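Local coordinates for 5-ketofructose reductase (PDB 7COK), which reduces 5-ketofructose, probably with a nicotinamide cofactor, as a novel class within the shikimate dehydrogenase family, at residues A[106-116]-A[138-146]; A[148-158]-A[174-185]. All coordinates share one frame; numbering follows the deposited sequence.

Interaction 1 of 2, residues A[106-116]-A[138-146]; sequences NTDGKGFLASL and AIAVELALA
An Asx turn at Asn106, leading through Gly109 into helix 110-117, docks on helix 134-145 of the Rossmann-type domain. The evidence for the turn is the bond from Asp108 N to Asn106 OD1 (3.0 Å); Asn106 ND2 donates to Ala91 O. Gly109 brings the chains together, its CA only 4.0 Å from Ile139 CA, and its backbone lies against CG of Glu142 and CG1 of Ile139, where the lack of a side chain permits the approach. A water accepts from Gly109 N and lies within donating distance of Asn106 OD1 and Glu142 OE2, though it cannot be taken to serve every acceptor in reach at once. The Glu142 carboxylate has further partners: Ser85 OG is hydrogen-bonded to OE2, while Lys110 NZ forms a salt bridge with OE1 (3.2 Å), arriving 37° out of the carboxylate plane, and a weak bond to OE2. The lysine chain runs extended until its last torsion (chi4 -58°) turns the ammonium toward this group. Farther along, the contact becomes apolar. Phe112 presents its ring edge to Leu143, CE2 lying 3.9 Å from CG, and CD2 meets Ile139 CG2 at 3.7 Å from an oblique direction. Leu116 CD2 touches Leu143 CD2, and Leu113 CD2 rests on Ala146 CB (4.0 Å). The two helix segments cross at -50° with axes 9.2 Å apart. Ile195 of strand 193-196 touches Phe112, Ile139 and Leu143, Met251 of helix 248-264 packs on Phe112, and Ile89 of helix 84-89 touches Asn106 and Ala138.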
loop_
_atom_site.group_PDB
_atom_site.type_symbol
_atom_site.label_atom_id
_atom_site.label_comp_id
_atom_site.label_asym_id
_atom_site.label_seq_id
_atom_site.Cartn_x
_atom_site.Cartn_y
_atom_site.Cartn_z
ATOM N N ASN A 106 -14.650 -12.159 11.743
ATOM C CA ASN A 106 -15.759 -11.300 11.435
ATOM C C ASN A 106 -15.949 -10.330 12.573
ATOM O O ASN A 106 -16.090 -10.741 13.697
ATOM C CB ASN A 106 -17.029 -12.111 11.189
ATOM C CG ASN A 106 -18.150 -11.256 10.649
ATOM O OD1 ASN A 106 -18.609 -10.305 11.298
ATOM N ND2 ASN A 106 -18.577 -11.553 9.444
ATOM N N THR A 107 -15.886 -9.046 12.267
ATOM C CA THR A 107 -16.033 -8.023 13.316
ATOM C C THR A 107 -17.250 -7.123 13.105
ATOM O O THR A 107 -17.410 -6.120 13.807
ATOM C CB THR A 107 -14.782 -7.149 13.438
ATOM O OG1 THR A 107 -14.673 -6.370 12.246
ATOM C CG2 THR A 107 -13.517 -8.012 13.704
ATOM N N ASP A 108 -18.114 -7.487 12.159
ATOM C CA ASP A 108 -19.297 -6.682 11.830
ATOM C C ASP A 108 -20.317 -6.600 12.962
ATOM O O ASP A 108 -21.153 -5.694 12.980
ATOM C CB ASP A 108 -19.991 -7.194 10.564
ATOM C CG ASP A 108 -19.246 -6.825 9.296
ATOM O OD1 ASP A 108 -18.405 -5.907 9.334
ATOM O OD2 ASP A 108 -19.521 -7.431 8.241
ATOM N N GLY A 109 -20.251 -7.532 13.907
ATOM C CA GLY A 109 -21.075 -7.441 15.098
ATOM C C GLY A 109 -20.272 -7.032 16.319
ATOM O O GLY A 109 -20.863 -6.732 17.353
ATOM N N LYS A 110 -18.940 -7.010 16.202
ATOM C CA LYS A 110 -18.076 -6.746 17.373
ATOM C C LYS A 110 -17.984 -5.262 17.723
ATOM O O LYS A 110 -17.783 -4.952 18.896
ATOM C CB LYS A 110 -16.659 -7.303 17.146
ATOM C CG LYS A 110 -16.583 -8.822 17.107
ATOM C CD LYS A 110 -15.143 -9.334 17.069
ATOM C CE LYS A 110 -15.047 -10.854 16.860
ATOM N NZ LYS A 110 -15.751 -11.658 17.898
ATOM N N GLY A 111 -18.107 -4.363 16.734
ATOM C CA GLY A 111 -18.128 -2.919 17.013
ATOM C C GLY A 111 -19.313 -2.605 17.904
ATOM O O GLY A 111 -19.187 -1.896 18.890
ATOM N N PHE A 112 -20.463 -3.165 17.562
ATOM C CA PHE A 112 -21.668 -2.987 18.358
ATOM C C PHE A 112 -21.485 -3.556 19.769
ATOM O O PHE A 112 -21.828 -2.885 20.750
ATOM C CB PHE A 112 -22.893 -3.644 17.686
ATOM C CG PHE A 112 -24.003 -3.906 18.651
ATOM C CD1 PHE A 112 -24.798 -2.848 19.112
ATOM C CD2 PHE A 112 -24.184 -5.179 19.204
ATOM C CE1 PHE A 112 -25.804 -3.070 20.053
ATOM C CE2 PHE A 112 -25.160 -5.404 20.157
ATOM C CZ PHE A 112 -25.965 -4.358 20.590
ATOM N N LEU A 113 -20.984 -4.785 19.869
ATOM C CA LEU A 113 -20.739 -5.413 21.152
ATOM C C LEU A 113 -19.809 -4.596 22.042
ATOM O O LEU A 113 -20.104 -4.419 23.222
ATOM C CB LEU A 113 -20.299 -6.864 20.979
ATOM C CG LEU A 113 -20.390 -7.777 22.182
ATOM C CD1 LEU A 113 -21.856 -8.064 22.515
ATOM C CD2 LEU A 113 -19.643 -9.089 21.965
ATOM N N ALA A 114 -18.727 -4.047 21.479
ATOM C CA ALA A 114 -17.849 -3.166 22.258
ATOM C C ALA A 114 -18.589 -1.915 22.722
ATOM O O ALA A 114 -18.477 -1.524 23.881
ATOM C CB ALA A 114 -16.613 -2.792 21.462
ATOM N N SER A 115 -19.367 -1.284 21.845
ATOM C CA SER A 115 -20.188 -0.143 22.272
ATOM C C SER A 115 -21.149 -0.530 23.407
ATOM O O SER A 115 -21.274 0.198 24.403
ATOM C CB SER A 115 -20.978 0.418 21.096
ATOM O OG SER A 115 -20.114 1.086 20.157
ATOM N N LEU A 116 -21.809 -1.687 23.251
ATOM C CA LEU A 116 -22.771 -2.190 24.248
ATOM C C LEU A 116 -22.109 -2.339 25.616
ATOM O O LEU A 116 -22.656 -1.886 26.631
ATOM C CB LEU A 116 -23.388 -3.530 23.807
ATOM C CG LEU A 116 -24.503 -4.021 24.748
ATOM C CD1 LEU A 116 -25.709 -3.092 24.748
ATOM C CD2 LEU A 116 -24.889 -5.460 24.444
ATOM N N ALA A 138 -24.617 -10.743 11.840
ATOM C CA ALA A 138 -23.402 -10.700 12.666
ATOM C C ALA A 138 -23.661 -10.251 14.097
ATOM O O ALA A 138 -23.106 -10.835 15.040
ATOM C CB ALA A 138 -22.336 -9.849 12.002
ATOM N N ILE A 139 -24.495 -9.231 14.252
ATOM C CA ILE A 139 -24.867 -8.711 15.571
ATOM C C ILE A 139 -25.573 -9.812 16.391
ATOM O O ILE A 139 -25.246 -10.024 17.544
ATOM C CB ILE A 139 -25.717 -7.421 15.474
ATOM C CG1 ILE A 139 -24.798 -6.272 15.070
ATOM C CG2 ILE A 139 -26.365 -7.069 16.813
ATOM C CD1 ILE A 139 -25.546 -5.055 14.556
ATOM N N ALA A 140 -26.514 -10.525 15.771
ATOM C CA ALA A 140 -27.217 -11.623 16.448
ATOM C C ALA A 140 -26.241 -12.719 16.916
ATOM O O ALA A 140 -26.289 -13.151 18.064
ATOM C CB ALA A 140 -28.313 -12.188 15.563
ATOM N N VAL A 141 -25.308 -13.104 16.041
ATOM C CA VAL A 141 -24.322 -14.126 16.421
ATOM C C VAL A 141 -23.458 -13.642 17.571
ATOM O O VAL A 141 -23.251 -14.392 18.520
ATOM C CB VAL A 141 -23.474 -14.592 15.223
ATOM C CG1 VAL A 141 -22.292 -15.481 15.662
ATOM C CG2 VAL A 141 -24.355 -15.375 14.256
ATOM N N GLU A 142 -22.918 -12.422 17.474
ATOM C CA GLU A 142 -22.023 -11.935 18.525
ATOM C C GLU A 142 -22.727 -11.825 19.885
ATOM O O GLU A 142 -22.169 -12.171 20.928
ATOM C CB GLU A 142 -21.368 -10.607 18.151
ATOM C CG GLU A 142 -20.437 -10.648 16.937
ATOM C CD GLU A 142 -19.192 -11.518 17.065
ATOM O OE1 GLU A 142 -18.872 -12.048 18.146
ATOM O OE2 GLU A 142 -18.487 -11.674 16.051
ATOM N N LEU A 143 -23.967 -11.388 19.883
ATOM C CA LEU A 143 -24.745 -11.326 21.116
ATOM C C LEU A 143 -24.989 -12.711 21.707
ATOM O O LEU A 143 -24.857 -12.905 22.925
ATOM C CB LEU A 143 -26.081 -10.631 20.836
ATOM C CG LEU A 143 -26.128 -9.106 20.817
ATOM C CD1 LEU A 143 -27.387 -8.722 20.090
ATOM C CD2 LEU A 143 -26.177 -8.569 22.235
ATOM N N ALA A 144 -25.355 -13.666 20.844
ATOM C CA ALA A 144 -25.577 -15.046 21.248
ATOM C C ALA A 144 -24.320 -15.665 21.839
ATOM O O ALA A 144 -24.387 -16.242 22.915
ATOM C CB ALA A 144 -26.081 -15.862 20.072
ATOM N N LEU A 145 -23.170 -15.514 21.161
ATOM C CA LEU A 145 -21.883 -16.008 21.698
ATOM C C LEU A 145 -21.465 -15.310 22.986
ATOM O O LEU A 145 -20.748 -15.892 23.816
ATOM C CB LEU A 145 -20.767 -15.940 20.644
ATOM C CG LEU A 145 -20.959 -16.789 19.385
ATOM C CD1 LEU A 145 -19.775 -16.528 18.466
ATOM C CD2 LEU A 145 -21.151 -18.278 19.674
ATOM N N ALA A 146 -21.940 -14.083 23.185
ATOM C CA ALA A 146 -21.632 -13.331 24.385
ATOM C C ALA A 146 -22.636 -13.567 25.519
ATOM O O ALA A 146 -22.614 -12.835 26.527
ATOM C CB ALA A 146 -21.554 -11.856 24.057
HETATM O O HOH W 1 -19.085 -10.024 13.979
#

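Interaction 2 of 2, residues A[148-158]-A[174-185]; sequences AAHITIVNRDA and ATGEAQAWSGKF
Val154 and the two aromatic residues Trp181 and Phe185 make up the tightly packed end of this strand pair. With CG1 placed opposite the backbone N (chi1 -173°), the valine meets both rings: CG1 sits over the indole face, 3.7 Å from Trp181 CG, and also borders the Phe185 ring, while CG2 sits over the phenyl face, 3.8 Å from the Phe185 centroid and 17° off its normal. The two face contacts are CH-pi interactions. The indole edge runs beside Asn155 CA and Arg156 N, and its NE1 bonds Pro210 O. Between 150-155 and 175-180 the backbones form a parallel ladder, with Ile151 N to Thr175 O and Ile153 N to Glu177 O both at 2.8 Å. These strands, with helix 158-171 between them in the chain, are a beta-alpha-beta unit of the Rossmann-type sheet, in which 175-180 is one of the two outer strands. The ladder ends less regularly: Trp181 N reaches Asn155 O at 3.0 Å from above the carbonyl plane. Toward the start of the two strands the same face becomes looser and more open to solvent. Glu177 OE2 lies at the His150 ring edge, 3.0 Å from CE1, with carboxylate and ring planes 77° apart, but its angle to NE2 is too poor for a hydrogen bond. OE1 is instead gripped by Gln179 NE2 at 2.6 Å, within the same strand and on the anti side of the carboxylate. Beside Trp181, on the solvent margin of the packed end, the exposed Arg156 merely lays one guanidinium face over Trp181 O, with NH1 3.6 Å away.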
loop_
_atom_site.group_PDB
_atom_site.type_symbol
_atom_site.label_atom_id
_atom_site.label_comp_id
_atom_site.label_asym_id
_atom_site.label_seq_id
_atom_site.Cartn_x
_atom_site.Cartn_y
_atom_site.Cartn_z
ATOM N N ALA A 148 -26.265 -13.636 25.406
ATOM C CA ALA A 148 -27.644 -13.123 25.406
ATOM C C ALA A 148 -28.662 -14.259 25.545
ATOM O O ALA A 148 -28.443 -15.366 25.047
ATOM C CB ALA A 148 -27.926 -12.277 24.173
ATOM N N ALA A 149 -29.755 -13.984 26.241
ATOM C CA ALA A 149 -30.763 -15.032 26.487
ATOM C C ALA A 149 -31.722 -15.239 25.310
ATOM O O ALA A 149 -32.072 -16.384 24.963
ATOM C CB ALA A 149 -31.534 -14.740 27.768
ATOM N N HIS A 150 -32.128 -14.137 24.690
ATOM C CA HIS A 150 -33.222 -14.149 23.738
ATOM C C HIS A 150 -33.052 -13.048 22.716
ATOM O O HIS A 150 -32.805 -11.892 23.077
ATOM C CB HIS A 150 -34.564 -13.983 24.471
ATOM C CG HIS A 150 -35.745 -14.309 23.620
ATOM N ND1 HIS A 150 -36.287 -13.408 22.733
ATOM C CD2 HIS A 150 -36.467 -15.450 23.490
ATOM C CE1 HIS A 150 -37.290 -13.977 22.088
ATOM N NE2 HIS A 150 -37.430 -15.211 22.540
ATOM N N ILE A 151 -33.158 -13.426 21.442
ATOM C CA ILE A 151 -32.955 -12.482 20.349
ATOM C C ILE A 151 -34.127 -12.586 19.400
ATOM O O ILE A 151 -34.391 -13.657 18.846
ATOM C CB ILE A 151 -31.612 -12.694 19.603
ATOM C CG1 ILE A 151 -30.427 -12.563 20.566
ATOM C CG2 ILE A 151 -31.447 -11.660 18.476
ATOM C CD1 ILE A 151 -29.130 -13.183 20.074
ATOM N N THR A 152 -34.793 -11.460 19.203
ATOM C CA THR A 152 -35.955 -11.359 18.309
ATOM C C THR A 152 -35.486 -10.563 17.101
ATOM O O THR A 152 -34.938 -9.466 17.270
ATOM C CB THR A 152 -37.169 -10.656 18.972
ATOM O OG1 THR A 152 -37.603 -11.394 20.118
ATOM C CG2 THR A 152 -38.357 -10.568 17.988
ATOM N N ILE A 153 -35.668 -11.118 15.902
ATOM C CA ILE A 153 -35.279 -10.450 14.665
ATOM C C ILE A 153 -36.565 -10.066 13.943
ATOM O O ILE A 153 -37.439 -10.911 13.761
ATOM C CB ILE A 153 -34.362 -11.323 13.771
ATOM C CG1 ILE A 153 -33.125 -11.780 14.559
ATOM C CG2 ILE A 153 -33.903 -10.527 12.565
ATOM C CD1 ILE A 153 -33.270 -13.119 15.257
ATOM N N VAL A 154 -36.694 -8.788 13.619
ATOM C CA VAL A 154 -37.930 -8.193 13.086
ATOM C C VAL A 154 -37.636 -7.733 11.664
ATOM O O VAL A 154 -36.672 -7.008 11.395
ATOM C CB VAL A 154 -38.458 -7.016 13.982
ATOM C CG1 VAL A 154 -39.825 -6.524 13.530
ATOM C CG2 VAL A 154 -38.586 -7.447 15.428
ATOM N N ASN A 155 -38.422 -8.238 10.716
ATOM C CA ASN A 155 -38.190 -7.921 9.315
ATOM C C ASN A 155 -39.495 -8.004 8.536
ATOM O O ASN A 155 -40.342 -8.832 8.844
ATOM C CB ASN A 155 -37.177 -8.918 8.724
ATOM C CG ASN A 155 -36.455 -8.373 7.500
ATOM O OD1 ASN A 155 -35.866 -7.295 7.527
ATOM N ND2 ASN A 155 -36.494 -9.138 6.405
ATOM N N ARG A 156 -39.658 -7.136 7.534
ATOM C CA ARG A 156 -40.866 -7.192 6.703
ATOM C C ARG A 156 -40.946 -8.550 6.029
ATOM O O ARG A 156 -42.008 -9.152 6.025
ATOM C CB ARG A 156 -40.908 -6.046 5.700
ATOM C CG ARG A 156 -41.083 -4.685 6.330
ATOM C CD ARG A 156 -41.527 -3.648 5.303
ATOM N NE ARG A 156 -42.914 -3.844 4.867
ATOM C CZ ARG A 156 -43.999 -3.434 5.532
ATOM N NH1 ARG A 156 -43.899 -2.786 6.694
ATOM N NH2 ARG A 156 -45.197 -3.674 5.039
ATOM N N ASP A 157 -39.821 -9.047 5.511
ATOM C CA ASP A 157 -39.758 -10.421 5.009
ATOM C C ASP A 157 -39.305 -11.293 6.167
ATOM O O ASP A 157 -38.102 -11.424 6.431
ATOM C CB ASP A 157 -38.815 -10.527 3.813
ATOM C CG ASP A 157 -38.681 -11.952 3.282
ATOM O OD1 ASP A 157 -39.241 -12.890 3.889
ATOM O OD2 ASP A 157 -37.984 -12.134 2.267
ATOM N N ALA A 158 -40.285 -11.866 6.859
ATOM C CA ALA A 158 -40.066 -12.649 8.080
ATOM C C ALA A 158 -39.214 -13.888 7.858
ATOM O O ALA A 158 -38.516 -14.313 8.777
ATOM C CB ALA A 158 -41.390 -13.023 8.735
ATOM N N ALA A 174 -28.399 -19.268 22.968
ATOM C CA ALA A 174 -29.449 -18.258 22.964
ATOM C C ALA A 174 -30.681 -18.763 22.234
ATOM O O ALA A 174 -30.585 -19.618 21.347
ATOM C CB ALA A 174 -28.940 -16.973 22.312
ATOM N N THR A 175 -31.832 -18.242 22.637
ATOM C CA THR A 175 -33.087 -18.472 21.919
ATOM C C THR A 175 -33.277 -17.387 20.869
ATOM O O THR A 175 -33.159 -16.203 21.172
ATOM C CB THR A 175 -34.281 -18.510 22.892
ATOM O OG1 THR A 175 -34.067 -19.574 23.834
ATOM C CG2 THR A 175 -35.593 -18.750 22.143
ATOM N N GLY A 176 -33.538 -17.805 19.637
ATOM C CA GLY A 176 -33.857 -16.890 18.539
ATOM C C GLY A 176 -35.302 -16.990 18.118
ATOM O O GLY A 176 -35.867 -18.082 18.088
ATOM N N GLU A 177 -35.893 -15.846 17.779
ATOM C CA GLU A 177 -37.300 -15.736 17.384
ATOM C C GLU A 177 -37.398 -14.736 16.245
ATOM O O GLU A 177 -36.724 -13.694 16.264
ATOM C CB GLU A 177 -38.120 -15.209 18.560
ATOM C CG GLU A 177 -39.632 -15.213 18.340
ATOM C CD GLU A 177 -40.386 -14.424 19.393
ATOM O OE1 GLU A 177 -41.545 -14.054 19.146
ATOM O OE2 GLU A 177 -39.836 -14.176 20.482
ATOM N N ALA A 178 -38.228 -15.046 15.252
ATOM C CA ALA A 178 -38.505 -14.134 14.143
ATOM C C ALA A 178 -39.909 -13.564 14.216
ATOM O O ALA A 178 -40.856 -14.255 14.595
ATOM C CB ALA A 178 -38.327 -14.852 12.814
ATOM N N GLN A 179 -40.042 -12.293 13.849
ATOM C CA GLN A 179 -41.353 -11.635 13.811
ATOM C C GLN A 179 -41.473 -10.806 12.548
ATOM O O GLN A 179 -40.560 -10.042 12.198
ATOM C CB GLN A 179 -41.586 -10.741 15.046
ATOM C CG GLN A 179 -41.757 -11.506 16.352
ATOM C CD GLN A 179 -43.114 -12.202 16.496
ATOM O OE1 GLN A 179 -44.107 -11.821 15.867
ATOM N NE2 GLN A 179 -43.159 -13.215 17.354
ATOM N N ALA A 180 -42.598 -10.947 11.855
ATOM C CA ALA A 180 -42.886 -10.116 10.694
ATOM C C ALA A 180 -43.119 -8.701 11.181
ATOM O O ALA A 180 -43.713 -8.490 12.259
ATOM C CB ALA A 180 -44.116 -10.638 9.951
ATOM N N TRP A 181 -42.636 -7.749 10.391
ATOM C CA TRP A 181 -42.733 -6.328 10.719
ATOM C C TRP A 181 -43.927 -5.756 9.971
ATOM O O TRP A 181 -43.938 -5.726 8.734
ATOM C CB TRP A 181 -41.462 -5.622 10.272
ATOM C CG TRP A 181 -41.201 -4.305 10.929
ATOM C CD1 TRP A 181 -42.093 -3.504 11.594
ATOM C CD2 TRP A 181 -39.959 -3.621 10.939
ATOM N NE1 TRP A 181 -41.466 -2.372 12.044
ATOM C CE2 TRP A 181 -40.151 -2.414 11.655
ATOM C CE3 TRP A 181 -38.684 -3.922 10.444
ATOM C CZ2 TRP A 181 -39.105 -1.503 11.877
ATOM C CZ3 TRP A 181 -37.641 -3.013 10.662
ATOM C CH2 TRP A 181 -37.862 -1.818 11.368
ATOM N N SER A 182 -44.940 -5.340 10.730
ATOM C CA SER A 182 -46.136 -4.714 10.175
ATOM C C SER A 182 -46.517 -3.540 11.081
ATOM O O SER A 182 -46.878 -3.733 12.254
ATOM C CB SER A 182 -47.269 -5.735 10.077
ATOM O OG SER A 182 -48.413 -5.151 9.474
ATOM N N GLY A 183 -46.426 -2.336 10.527
ATOM C CA GLY A 183 -46.657 -1.097 11.264
ATOM C C GLY A 183 -45.562 -0.832 12.282
ATOM O O GLY A 183 -44.449 -1.370 12.168
ATOM N N LYS A 184 -45.891 0.013 13.256
ATOM C CA LYS A 184 -45.019 0.364 14.364
ATOM C C LYS A 184 -44.815 -0.843 15.266
ATOM O O LYS A 184 -45.759 -1.285 15.969
ATOM C CB LYS A 184 -45.639 1.505 15.177
ATOM N N PHE A 185 -43.600 -1.398 15.219
ATOM C CA PHE A 185 -43.261 -2.564 16.025
ATOM C C PHE A 185 -43.279 -2.224 17.505
ATOM O O PHE A 185 -42.660 -1.259 17.959
ATOM C CB PHE A 185 -41.931 -3.223 15.629
ATOM C CG PHE A 185 -41.652 -4.493 16.394
ATOM C CD1 PHE A 185 -42.390 -5.661 16.144
ATOM C CD2 PHE A 185 -40.691 -4.508 17.407
ATOM C CE1 PHE A 185 -42.148 -6.827 16.876
ATOM C CE2 PHE A 185 -40.440 -5.661 18.129
ATOM C CZ PHE A 185 -41.172 -6.821 17.875
#

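Interaction 1 closes before interaction 2 opens, and helix 134-145, the partner surface of the first, runs through a short turn into strand 150-155 of the second. Their centres lie about 17 Å apart, yet they touch: Leu143 O and Ala148 N are 2.9 Å apart, a probable hydrogen bond, and Ala144 CB meets Ala174 CB at 3.8 Å. Ile151 CD1 also packs on this helix near Ala140. Interaction 1 lies close to the centre of the molecule, covering strand 193-196 inside the parallel sheet, where helix 110-117 follows strand 101-105 of the mixed sheet; interaction 2 closes the 175-180 edge of the parallel sheet. Helix 134-145 and its turn thus connect the two places.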